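Local coordinates for protein Two-component sensor histidine kinase (Nostoc sp., PDB 3OLO) that probably senses a signal through its PAS domain and passes it on by ATP-dependent histidine autophosphorylation, as in other two-component sensor kinases, at residues A[59-64]-A[83-88]; A[95-100]-A[112-117]; A[25-30]-A[40-45]; A[33-38]-A[51-56]. All coordinates share one frame; numbering follows the deposited sequence. Where two conformers were deposited one is given.

Interaction 1 of 4, residues A[59-64]-A[83-88]; sequences QDIDVD and TRYRSQ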
# COMPACT_ATOMS: atom_id res chain seq x y z
N GLN A 59 19.52 -9.07 5.06
CA GLN A 59 20.43 -9.68 6.00
C GLN A 59 21.05 -8.66 6.96
O GLN A 59 21.59 -9.02 8.00
CB GLN A 59 21.53 -10.41 5.24
CG GLN A 59 22.47 -11.21 6.10
CD GLN A 59 23.49 -11.99 5.29
OE1 GLN A 59 24.01 -13.01 5.74
NE2 GLN A 59 23.78 -11.51 4.08
N ASP A 60 20.97 -7.38 6.62
CA ASP A 60 21.50 -6.31 7.48
C ASP A 60 20.50 -5.90 8.57
O ASP A 60 20.87 -5.18 9.49
CB ASP A 60 21.83 -5.07 6.65
CG ASP A 60 22.85 -5.35 5.57
OD1 ASP A 60 23.77 -6.17 5.81
OD2 ASP A 60 22.74 -4.75 4.47
N ILE A 61 19.25 -6.34 8.43
CA ILE A 61 18.15 -6.02 9.35
C ILE A 61 17.65 -7.27 10.07
O ILE A 61 17.39 -7.28 11.26
CB ILE A 61 16.93 -5.46 8.57
CG1 ILE A 61 17.35 -4.31 7.64
CG2 ILE A 61 15.82 -5.02 9.51
CD1 ILE A 61 17.55 -3.02 8.34
N ASP A 62 17.45 -8.33 9.30
CA ASP A 62 16.90 -9.57 9.83
C ASP A 62 17.98 -10.32 10.59
O ASP A 62 18.82 -10.99 10.01
CB ASP A 62 16.34 -10.43 8.69
CG ASP A 62 15.62 -11.66 9.19
OD1 ASP A 62 15.77 -12.02 10.37
OD2 ASP A 62 14.90 -12.28 8.38
N VAL A 63 17.96 -10.17 11.91
CA VAL A 63 18.92 -10.83 12.78
C VAL A 63 18.98 -12.33 12.55
O VAL A 63 20.04 -12.95 12.67
CB VAL A 63 18.57 -10.58 14.25
CG1 VAL A 63 19.57 -11.29 15.17
CG2 VAL A 63 18.56 -9.10 14.54
N ASP A 64 17.84 -12.94 12.22
CA ASP A 64 17.78 -14.39 12.12
C ASP A 64 17.75 -14.86 10.68
O ASP A 64 17.30 -15.98 10.39
CB ASP A 64 16.57 -14.90 12.89
CG ASP A 64 16.69 -14.65 14.38
OD1 ASP A 64 17.82 -14.74 14.91
OD2 ASP A 64 15.66 -14.35 15.02
N THR A 83 10.30 -13.24 12.55
CA THR A 83 11.73 -13.16 12.79
C THR A 83 12.01 -11.95 13.68
O THR A 83 11.08 -11.24 14.07
CB THR A 83 12.49 -13.08 11.47
OG1 THR A 83 13.87 -13.36 11.70
CG2 THR A 83 12.31 -11.71 10.83
N ARG A 84 13.27 -11.73 14.03
CA ARG A 84 13.66 -10.55 14.79
C ARG A 84 14.37 -9.58 13.86
O ARG A 84 15.19 -10.00 13.05
CB ARG A 84 14.60 -10.92 15.94
CG ARG A 84 14.00 -11.87 16.96
CD ARG A 84 14.98 -12.18 18.07
NE ARG A 84 16.12 -12.95 17.58
CZ ARG A 84 17.32 -12.96 18.16
NH1 ARG A 84 17.56 -12.23 19.25
NH2 ARG A 84 18.29 -13.69 17.64
N TYR A 85 14.04 -8.30 13.97
CA TYR A 85 14.75 -7.25 13.27
C TYR A 85 15.61 -6.43 14.22
O TYR A 85 15.26 -6.26 15.39
CB TYR A 85 13.76 -6.29 12.62
CG TYR A 85 13.14 -6.76 11.32
CD1 TYR A 85 13.36 -8.04 10.82
CD2 TYR A 85 12.35 -5.90 10.57
CE1 TYR A 85 12.79 -8.45 9.62
CE2 TYR A 85 11.79 -6.29 9.37
CZ TYR A 85 12.01 -7.57 8.90
OH TYR A 85 11.43 -7.95 7.70
N ARG A 86 16.74 -5.93 13.73
CA ARG A 86 17.52 -4.95 14.46
C ARG A 86 17.46 -3.63 13.73
O ARG A 86 17.73 -3.56 12.53
CB ARG A 86 18.98 -5.38 14.61
CG ARG A 86 19.82 -4.33 15.33
CD ARG A 86 21.30 -4.67 15.33
NE ARG A 86 21.57 -5.90 16.07
CZ ARG A 86 22.02 -7.03 15.54
NH1 ARG A 86 22.28 -7.10 14.23
NH2 ARG A 86 22.25 -8.08 16.31
N SER A 87 17.10 -2.58 14.46
CA SER A 87 16.94 -1.27 13.87
C SER A 87 18.27 -0.53 13.94
O SER A 87 19.20 -0.97 14.61
CB SER A 87 15.86 -0.48 14.61
OG SER A 87 16.27 -0.20 15.93
N GLN A 88 18.34 0.61 13.26
CA GLN A 88 19.58 1.36 13.22
C GLN A 88 20.07 1.77 14.61
O GLN A 88 21.27 1.77 14.87
CB GLN A 88 19.44 2.58 12.32
CG GLN A 88 20.74 3.39 12.33
CD GLN A 88 20.94 4.22 11.09
OE1 GLN A 88 22.05 4.28 10.57
NE2 GLN A 88 19.88 4.88 10.63
O HOH W 1 20.32 -3.24 11.39
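In this PAS domain the irregular loop 59-64 lies along strand 78-86, an outermost strand of the five-stranded antiparallel sheet, and makes one isolated beta bridge to it, Asp62 with Tyr85. At the start of the loop a water donates to Asp60 O and to Arg86 O, joining the two backbones. Ile61 O accepts from Arg86 N at 2.9 Å, the donor lying in the carbonyl plane. The same residue sends CG2, anti to its backbone N, over one face of the Tyr85 ring, 3.9 Å from the centroid, a CH-pi contact offset toward the rim. Asp62 turns its carboxylate to Thr83: OG1 of Thr83 donates to the syn lone pair of Asp62 OD1 at 2.7 Å. Asp64 N also donates to this OD1, from above the carboxylate plane, closing an Asx turn, so two donors grip one oxygen while OD2 is hydrogen-bonded to His68. Val63 N makes a weak hydrogen bond to Arg84 O, and the Val63 methyls spread over two guanidinium groups, CG1 against Arg84 and CG2 over a face of Arg86. Asp64 ends the run with a side-on, two-pronged salt bridge: Arg84, its chain bent at chi3 (-67°), sets NE against OD2 and NH2 against OD1, each 3.0 Å away, both oxygens using their syn lone pairs and the carboxylate and guanidinium planes only 26° apart.

Interaction 2 of 4, residues A[95-100]-A[112-117]; sequences VEMSLT and VFVREK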
# COMPACT_ATOMS: atom_id res chain seq x y z
N VAL A 95 9.02 -9.36 14.66
CA VAL A 95 8.07 -8.97 13.63
C VAL A 95 7.47 -10.21 12.96
O VAL A 95 7.96 -11.33 13.13
CB VAL A 95 8.73 -8.11 12.53
CG1 VAL A 95 9.39 -6.88 13.13
CG2 VAL A 95 9.77 -8.92 11.77
N GLU A 96 6.41 -9.99 12.19
CA GLU A 96 5.79 -11.02 11.38
C GLU A 96 5.83 -10.53 9.94
O GLU A 96 5.26 -9.49 9.61
CB GLU A 96 4.34 -11.25 11.84
CG GLU A 96 3.51 -12.13 10.93
CD GLU A 96 2.10 -12.33 11.47
OE1 GLU A 96 1.18 -11.62 11.01
OE2 GLU A 96 1.89 -13.19 12.35
N MSE A 97 6.56 -11.25 9.09
CA MSE A 97 6.69 -10.90 7.68
C MSE A 97 5.76 -11.75 6.84
O MSE A 97 5.69 -12.96 7.04
CB MSE A 97 8.11 -11.19 7.18
CG MSE A 97 9.20 -10.30 7.66
SE MSE A 97 10.94 -10.97 6.99
CE MSE A 97 10.85 -10.45 5.13
N SER A 98 5.07 -11.12 5.90
CA SER A 98 4.30 -11.83 4.87
C SER A 98 4.93 -11.55 3.51
O SER A 98 5.12 -10.40 3.12
CB SER A 98 2.85 -11.38 4.87
OG SER A 98 2.17 -11.87 6.01
N LEU A 99 5.30 -12.61 2.81
CA LEU A 99 5.96 -12.47 1.53
C LEU A 99 5.09 -13.00 0.42
O LEU A 99 4.44 -14.03 0.58
CB LEU A 99 7.24 -13.28 1.50
CG LEU A 99 8.32 -12.90 2.49
CD1 LEU A 99 8.15 -13.68 3.78
CD2 LEU A 99 9.66 -13.19 1.84
N THR A 100 5.10 -12.29 -0.71
CA THR A 100 4.54 -12.76 -1.96
C THR A 100 5.61 -12.61 -3.03
O THR A 100 6.14 -11.52 -3.20
CB THR A 100 3.34 -11.91 -2.36
OG1 THR A 100 2.41 -11.85 -1.28
CG2 THR A 100 2.67 -12.50 -3.59
N VAL A 112 6.75 -7.60 0.55
CA VAL A 112 6.83 -7.99 1.93
C VAL A 112 6.00 -7.02 2.76
O VAL A 112 6.15 -5.81 2.62
CB VAL A 112 8.30 -7.97 2.40
CG1 VAL A 112 8.41 -8.35 3.85
CG2 VAL A 112 9.12 -8.91 1.54
N PHE A 113 5.11 -7.55 3.59
CA PHE A 113 4.43 -6.74 4.60
C PHE A 113 4.87 -7.18 5.99
O PHE A 113 4.92 -8.38 6.28
CB PHE A 113 2.92 -6.87 4.43
CG PHE A 113 2.44 -6.37 3.11
CD1 PHE A 113 2.40 -7.20 2.01
CD2 PHE A 113 2.07 -5.04 2.96
CE1 PHE A 113 1.97 -6.73 0.79
CE2 PHE A 113 1.63 -4.57 1.74
CZ PHE A 113 1.60 -5.41 0.65
N VAL A 114 5.18 -6.21 6.84
CA VAL A 114 5.78 -6.51 8.14
C VAL A 114 5.00 -5.85 9.27
O VAL A 114 4.79 -4.65 9.28
CB VAL A 114 7.24 -6.06 8.18
CG1 VAL A 114 7.94 -6.56 9.45
CG2 VAL A 114 7.95 -6.58 6.94
N ARG A 115 4.55 -6.68 10.21
CA ARG A 115 3.83 -6.21 11.38
C ARG A 115 4.77 -6.31 12.56
O ARG A 115 5.38 -7.34 12.78
CB ARG A 115 2.60 -7.07 11.65
CG ARG A 115 1.44 -6.83 10.71
CD ARG A 115 0.30 -7.82 10.95
NE ARG A 115 0.42 -8.99 10.09
CZ ARG A 115 -0.51 -9.93 9.97
NH1 ARG A 115 -0.32 -10.97 9.16
NH2 ARG A 115 -1.64 -9.84 10.67
N GLU A 116 4.87 -5.23 13.32
CA GLU A 116 5.67 -5.26 14.52
C GLU A 116 4.90 -6.04 15.57
O GLU A 116 3.82 -5.62 16.00
CB GLU A 116 5.96 -3.84 14.99
CG GLU A 116 7.19 -3.72 15.88
CD GLU A 116 7.74 -2.30 15.95
OE1 GLU A 116 7.17 -1.39 15.31
OE2 GLU A 116 8.76 -2.11 16.64
N LYS A 117 5.43 -7.20 15.96
CA LYS A 117 4.84 -7.99 17.03
C LYS A 117 5.53 -7.69 18.36
O LYS A 117 4.99 -7.97 19.43
CB LYS A 117 4.95 -9.49 16.71
CG LYS A 117 4.15 -9.92 15.48
CD LYS A 117 2.72 -9.36 15.53
CE LYS A 117 1.84 -9.95 14.42
NZ LYS A 117 0.44 -9.42 14.43
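Glu96 leaves its strand with CG anti to the backbone N (chi1 170°) and an extended chain, while Arg115 puts CG beside its own N and bends at chi3 (-92°); the two side chains therefore run side by side in the same direction. The carboxylate comes over one face of the guanidinium, the planes 75° apart, and a salt bridge forms between Glu96 OE1 and Arg115 NH1, though the position of OE1 is less sure. Lys117 lays CE 3.8 Å from Glu96 CD, and Glu96 OE2 has a second partner in Lys82. The backbones beneath form the antiparallel hairpin of strands 92-104 and 107-116, the latter the middle strand of the PAS sheet. Its hydrogen-bonded pairs are Glu96 with Arg115 and Ser98 with Phe113, as in Ser98 N to Phe113 O at 2.8 Å. An alanine in place of Glu96 removes the carboxylate that pairs with Arg115 and Lys82, and would probably leave the Arg115 guanidinium less firmly placed. On the other face Val95, Met97, Leu99, Val112 and Val114 pack as apolar side chains. Val95 CB meets Val114 CG1 at 3.5 Å, and Met97, a selenomethionine bent at chi3, presses CE tightly on Val112 CG1, also at 3.5 Å.

Interaction 3 of 4, residues A[25-30]-A[40-45]; sequences ASFCLG and DATCRM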
# COMPACT_ATOMS: atom_id res chain seq x y z
N ALA A 25 4.38 -1.36 7.48
CA ALA A 25 5.66 -1.44 6.79
C ALA A 25 5.55 -2.39 5.61
O ALA A 25 5.18 -3.55 5.76
CB ALA A 25 6.76 -1.88 7.74
N SER A 26 5.86 -1.89 4.43
CA SER A 26 5.78 -2.64 3.19
C SER A 26 7.05 -2.39 2.39
O SER A 26 7.52 -1.25 2.32
CB SER A 26 4.60 -2.15 2.34
OG SER A 26 3.39 -2.10 3.08
N PHE A 27 7.60 -3.42 1.77
CA PHE A 27 8.78 -3.20 0.93
C PHE A 27 8.99 -4.32 -0.07
O PHE A 27 8.38 -5.38 0.05
CB PHE A 27 10.03 -3.01 1.79
CG PHE A 27 10.33 -4.16 2.71
CD1 PHE A 27 10.99 -5.29 2.24
CD2 PHE A 27 9.97 -4.11 4.05
CE1 PHE A 27 11.28 -6.36 3.10
CE2 PHE A 27 10.25 -5.16 4.91
CZ PHE A 27 10.90 -6.29 4.44
N CYS A 28 9.84 -4.07 -1.06
CA CYS A 28 10.17 -5.07 -2.07
C CYS A 28 11.64 -5.47 -1.98
O CYS A 28 12.49 -4.62 -1.83
CB CYS A 28 9.86 -4.54 -3.47
SG CYS A 28 8.10 -4.37 -3.81
N LEU A 29 11.90 -6.77 -2.07
CA LEU A 29 13.24 -7.32 -2.11
C LEU A 29 13.50 -7.94 -3.48
O LEU A 29 12.61 -8.55 -4.05
CB LEU A 29 13.38 -8.43 -1.07
CG LEU A 29 13.09 -8.03 0.37
CD1 LEU A 29 13.01 -9.27 1.26
CD2 LEU A 29 14.16 -7.06 0.85
N GLY A 30 14.72 -7.78 -3.99
CA GLY A 30 15.14 -8.44 -5.22
C GLY A 30 15.54 -9.88 -4.95
O GLY A 30 15.42 -10.37 -3.83
N ASP A 40 7.47 4.60 3.68
CA ASP A 40 7.83 5.39 4.85
C ASP A 40 7.74 4.59 6.16
O ASP A 40 8.61 4.70 7.02
CB ASP A 40 6.96 6.65 4.93
CG ASP A 40 7.18 7.62 3.77
OD1 ASP A 40 8.15 7.45 3.00
OD2 ASP A 40 6.40 8.58 3.63
N ALA A 41 6.71 3.77 6.31
CA ALA A 41 6.56 2.98 7.54
C ALA A 41 7.75 2.03 7.76
O ALA A 41 8.17 1.81 8.89
CB ALA A 41 5.23 2.20 7.55
N THR A 42 8.30 1.48 6.67
CA THR A 42 9.51 0.66 6.77
C THR A 42 10.74 1.46 7.24
O THR A 42 11.53 0.97 8.04
CB THR A 42 9.85 0.00 5.42
OG1 THR A 42 8.84 -0.96 5.10
CG2 THR A 42 11.20 -0.71 5.48
N CYS A 43 10.91 2.68 6.74
CA CYS A 43 11.99 3.53 7.21
C CYS A 43 11.81 3.80 8.71
O CYS A 43 12.76 3.67 9.48
CB CYS A 43 12.02 4.83 6.42
SG CYS A 43 12.16 4.52 4.64
N ARG A 44 10.59 4.11 9.13
CA ARG A 44 10.34 4.36 10.54
C ARG A 44 10.67 3.15 11.41
O ARG A 44 11.29 3.27 12.46
CB ARG A 44 8.88 4.78 10.77
CG ARG A 44 8.57 5.01 12.25
CD ARG A 44 7.12 4.77 12.62
NE ARG A 44 6.99 4.53 14.06
CZ ARG A 44 7.03 3.33 14.64
NH1 ARG A 44 7.18 2.21 13.91
NH2 ARG A 44 6.90 3.24 15.96
N MSE A 45 10.25 1.97 10.98
CA MSE A 45 10.40 0.77 11.80
C MSE A 45 11.86 0.35 11.93
O MSE A 45 12.34 0.01 13.01
CB MSE A 45 9.60 -0.39 11.19
CG MSE A 45 9.77 -1.70 11.92
SE MSE A 45 8.77 -3.16 11.04
CE MSE A 45 9.78 -3.29 9.40
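Apolar contacts centre on Ala25 of segment 25-30. Its CB meets the methyl CE of Met45, a selenomethionine, at 3.7 Å; the Met45 chain sets off with CG anti to the backbone N and bends at chi3, which brings its tip against the alanine methyl. Ala41 CB, one turn earlier on the helix, lies 4.4 Å from Ala25 CB. Ala25 is small enough for its CA to lie 4.4 Å from that of Thr42. The axes of segments 25-29 and 40-45 run 105° apart and approach to 6.1 Å, the helix packing on the face of the PAS sheet that carries Phe27. Polar atoms gather round Thr42, whose OG1 stands beside its own backbone N (chi1 -68°) and is thereby aimed at the strand. Thr42 OG1 lies 3.1 Å from Ser26 O and 3.2 Å from Ser26 N, so the hydroxyl sits against strand backbone in a buried place. Asn39 OD1 accepts from both Ser26 N and Thr42 N, tying the strand to the first turn of the helix. The aromatic contact is made edge-on: Phe27, with CG in the crowded position between N and carbonyl carbon (chi1 58°), turns the rim of its ring to Thr42, CD2 reaching OG1 in the ring plane at 3.5 Å. Thr42 CG2, anti to the backbone N, touches Phe27 CD2 at 3.9 Å.

Interaction 4 of 4, residues A[33-38]-A[51-56]; sequences WQFLYV and EQLLSM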
# COMPACT_ATOMS: atom_id res chain seq x y z
N TRP A 33 17.65 -10.59 -2.05
CA TRP A 33 17.14 -10.00 -0.81
C TRP A 33 17.63 -8.57 -0.58
O TRP A 33 17.52 -8.05 0.53
CB TRP A 33 17.48 -10.88 0.40
CG TRP A 33 17.31 -12.34 0.12
CD1 TRP A 33 18.30 -13.24 -0.14
CD2 TRP A 33 16.08 -13.06 0.03
NE1 TRP A 33 17.76 -14.49 -0.37
CE2 TRP A 33 16.40 -14.40 -0.28
CE3 TRP A 33 14.73 -12.71 0.18
CZ2 TRP A 33 15.42 -15.39 -0.44
CZ3 TRP A 33 13.76 -13.69 0.02
CH2 TRP A 33 14.11 -15.01 -0.29
N GLN A 34 18.14 -7.93 -1.62
CA GLN A 34 18.42 -6.50 -1.59
C GLN A 34 17.11 -5.71 -1.61
O GLN A 34 16.19 -6.07 -2.34
CB GLN A 34 19.30 -6.09 -2.78
CG GLN A 34 18.63 -6.09 -4.16
CD GLN A 34 18.66 -7.45 -4.87
OE1 GLN A 34 18.40 -8.49 -4.27
NE2 GLN A 34 19.00 -7.44 -6.16
N PHE A 35 17.00 -4.66 -0.80
CA PHE A 35 15.85 -3.77 -0.88
C PHE A 35 15.80 -3.07 -2.24
O PHE A 35 16.81 -2.62 -2.75
CB PHE A 35 15.90 -2.71 0.23
CG PHE A 35 15.78 -3.27 1.61
CD1 PHE A 35 14.53 -3.60 2.13
CD2 PHE A 35 16.91 -3.46 2.40
CE1 PHE A 35 14.41 -4.12 3.42
CE2 PHE A 35 16.81 -3.98 3.68
CZ PHE A 35 15.55 -4.31 4.20
N LEU A 36 14.61 -2.98 -2.82
CA LEU A 36 14.42 -2.32 -4.10
C LEU A 36 13.51 -1.12 -3.94
O LEU A 36 13.60 -0.14 -4.67
CB LEU A 36 13.80 -3.28 -5.12
CG LEU A 36 14.59 -4.54 -5.41
CD1 LEU A 36 13.83 -5.42 -6.38
CD2 LEU A 36 15.97 -4.20 -5.96
N TYR A 37 12.60 -1.23 -2.98
CA TYR A 37 11.63 -0.19 -2.72
C TYR A 37 11.17 -0.33 -1.29
O TYR A 37 10.90 -1.43 -0.83
CB TYR A 37 10.44 -0.32 -3.69
CG TYR A 37 9.45 0.79 -3.50
CD1 TYR A 37 8.50 0.73 -2.50
CD2 TYR A 37 9.48 1.92 -4.31
CE1 TYR A 37 7.59 1.76 -2.31
CE2 TYR A 37 8.58 2.94 -4.13
CZ TYR A 37 7.64 2.86 -3.13
OH TYR A 37 6.76 3.90 -2.94
N VAL A 38 11.08 0.78 -0.56
CA VAL A 38 10.60 0.75 0.82
C VAL A 38 9.62 1.88 1.01
O VAL A 38 9.83 2.95 0.45
CB VAL A 38 11.76 0.93 1.85
CG1 VAL A 38 12.68 -0.26 1.83
CG2 VAL A 38 12.55 2.23 1.58
N GLU A 51 17.41 6.24 1.60
CA GLU A 51 18.61 6.12 0.80
C GLU A 51 19.55 5.07 1.40
O GLU A 51 20.29 4.41 0.67
CB GLU A 51 19.32 7.47 0.69
CG GLU A 51 18.47 8.57 0.05
CD GLU A 51 18.27 8.37 -1.44
OE1 GLU A 51 19.02 8.99 -2.23
OE2 GLU A 51 17.36 7.61 -1.84
N GLN A 52 19.52 4.91 2.72
CA GLN A 52 20.33 3.87 3.36
C GLN A 52 19.79 2.49 3.03
O GLN A 52 20.54 1.60 2.64
CB GLN A 52 20.34 4.04 4.88
CG GLN A 52 21.26 5.13 5.39
CD GLN A 52 21.21 5.26 6.89
OE1 GLN A 52 20.21 5.70 7.45
NE2 GLN A 52 22.30 4.88 7.56
N LEU A 53 18.48 2.33 3.16
CA LEU A 53 17.84 1.04 2.91
C LEU A 53 18.02 0.58 1.47
O LEU A 53 18.10 -0.61 1.22
CB LEU A 53 16.34 1.09 3.27
CG LEU A 53 16.03 1.07 4.78
CD1 LEU A 53 14.58 1.45 5.07
CD2 LEU A 53 16.35 -0.29 5.38
N LEU A 54 18.12 1.51 0.54
CA LEU A 54 18.15 1.14 -0.88
C LEU A 54 19.55 0.74 -1.32
O LEU A 54 19.79 0.50 -2.51
CB LEU A 54 17.59 2.27 -1.76
CG LEU A 54 16.07 2.46 -1.62
CD1 LEU A 54 15.56 3.62 -2.49
CD2 LEU A 54 15.31 1.17 -1.94
N SER A 55 20.47 0.66 -0.37
CA SER A 55 21.78 0.08 -0.65
C SER A 55 22.03 -1.06 0.32
O SER A 55 23.15 -1.53 0.48
CB SER A 55 22.88 1.14 -0.52
OG SER A 55 22.92 1.64 0.80
N MSE A 56 20.96 -1.53 0.96
CA MSE A 56 21.09 -2.55 1.99
C MSE A 56 20.42 -3.86 1.60
O MSE A 56 19.72 -3.95 0.60
CB MSE A 56 20.54 -2.03 3.32
CG MSE A 56 21.46 -1.02 4.02
SE MSE A 56 20.62 -0.08 5.52
CE MSE A 56 20.45 -1.57 6.77
O HOH W 2 19.59 -2.41 -1.62
O HOH W 3 18.38 -0.80 -4.49
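Phe35 starts strand 35-38 and points its side chain at the end of helix 50-53. Phe35 CB rests 3.2 Å from Leu53 O. With CG anti to the carbonyl carbon (chi1 -65°), the ring slides in beside the helix end: Phe35 CD2 lies 3.3 Å from Leu53 O and 4.0 Å from Met56 CB, while Met56 O sits at the ring edge. Farther out, Phe35 CE2 meets Leu53 CD2 at 4.1 Å, this methyl standing over one face and offset toward the rim. At the tip, CZ packs against Ile61, and the ring also meets Phe27 edge-to-face. This is an edge strand of the PAS sheet, interrupted by a classic beta bulge in which Leu36 and Tyr37 both face Cys28; Leu54 CD2 covers the bulge, 3.5 Å from Leu36 O. Further along the strand, Val38 sets CG1 and CG2 each 4.1 Å from Leu53 CD1. Phe35 N donates to Met56 O at 3.1 Å, in the carbonyl plane. Two waters donate to Phe35 O, one also to Met56 O and the other to Leu54 O. An alanine at Phe35 removes the ring with its contacts to Leu53, Met56 and Ile61, and would probably loosen the packing of the helix end on this strand. Leu53 O accepts from Met56 N; with this and the other acceptors satisfied, the ring can lie close beside them.

Interactions 3 and 4 have centres 9 Å apart and alternate along the chain; strands 25-29 and 35-38 pair through Cys28 N to Tyr37 O at 2.9 Å. Interaction 2 continues the sheet from interaction 3, Val112 N lying 2.8 Å from Phe27 O, and reaches interaction 1 through Thr83 O and Val95 N. Tyr85 is shared: its OH lies 3.7 Å from Phe27 CZ and its CE2 3.6 Å from Met45 CE. Ile61 CD1 meets Met56 CE at 3.6 Å, joining interactions 1 and 4. Phe27, Met45, Met56, Ile61 and Tyr85 lie between sheet and helices, where many PAS domains hold a ligand, though none is established here. Interactions 2, 3 and 4 touch the second subunit.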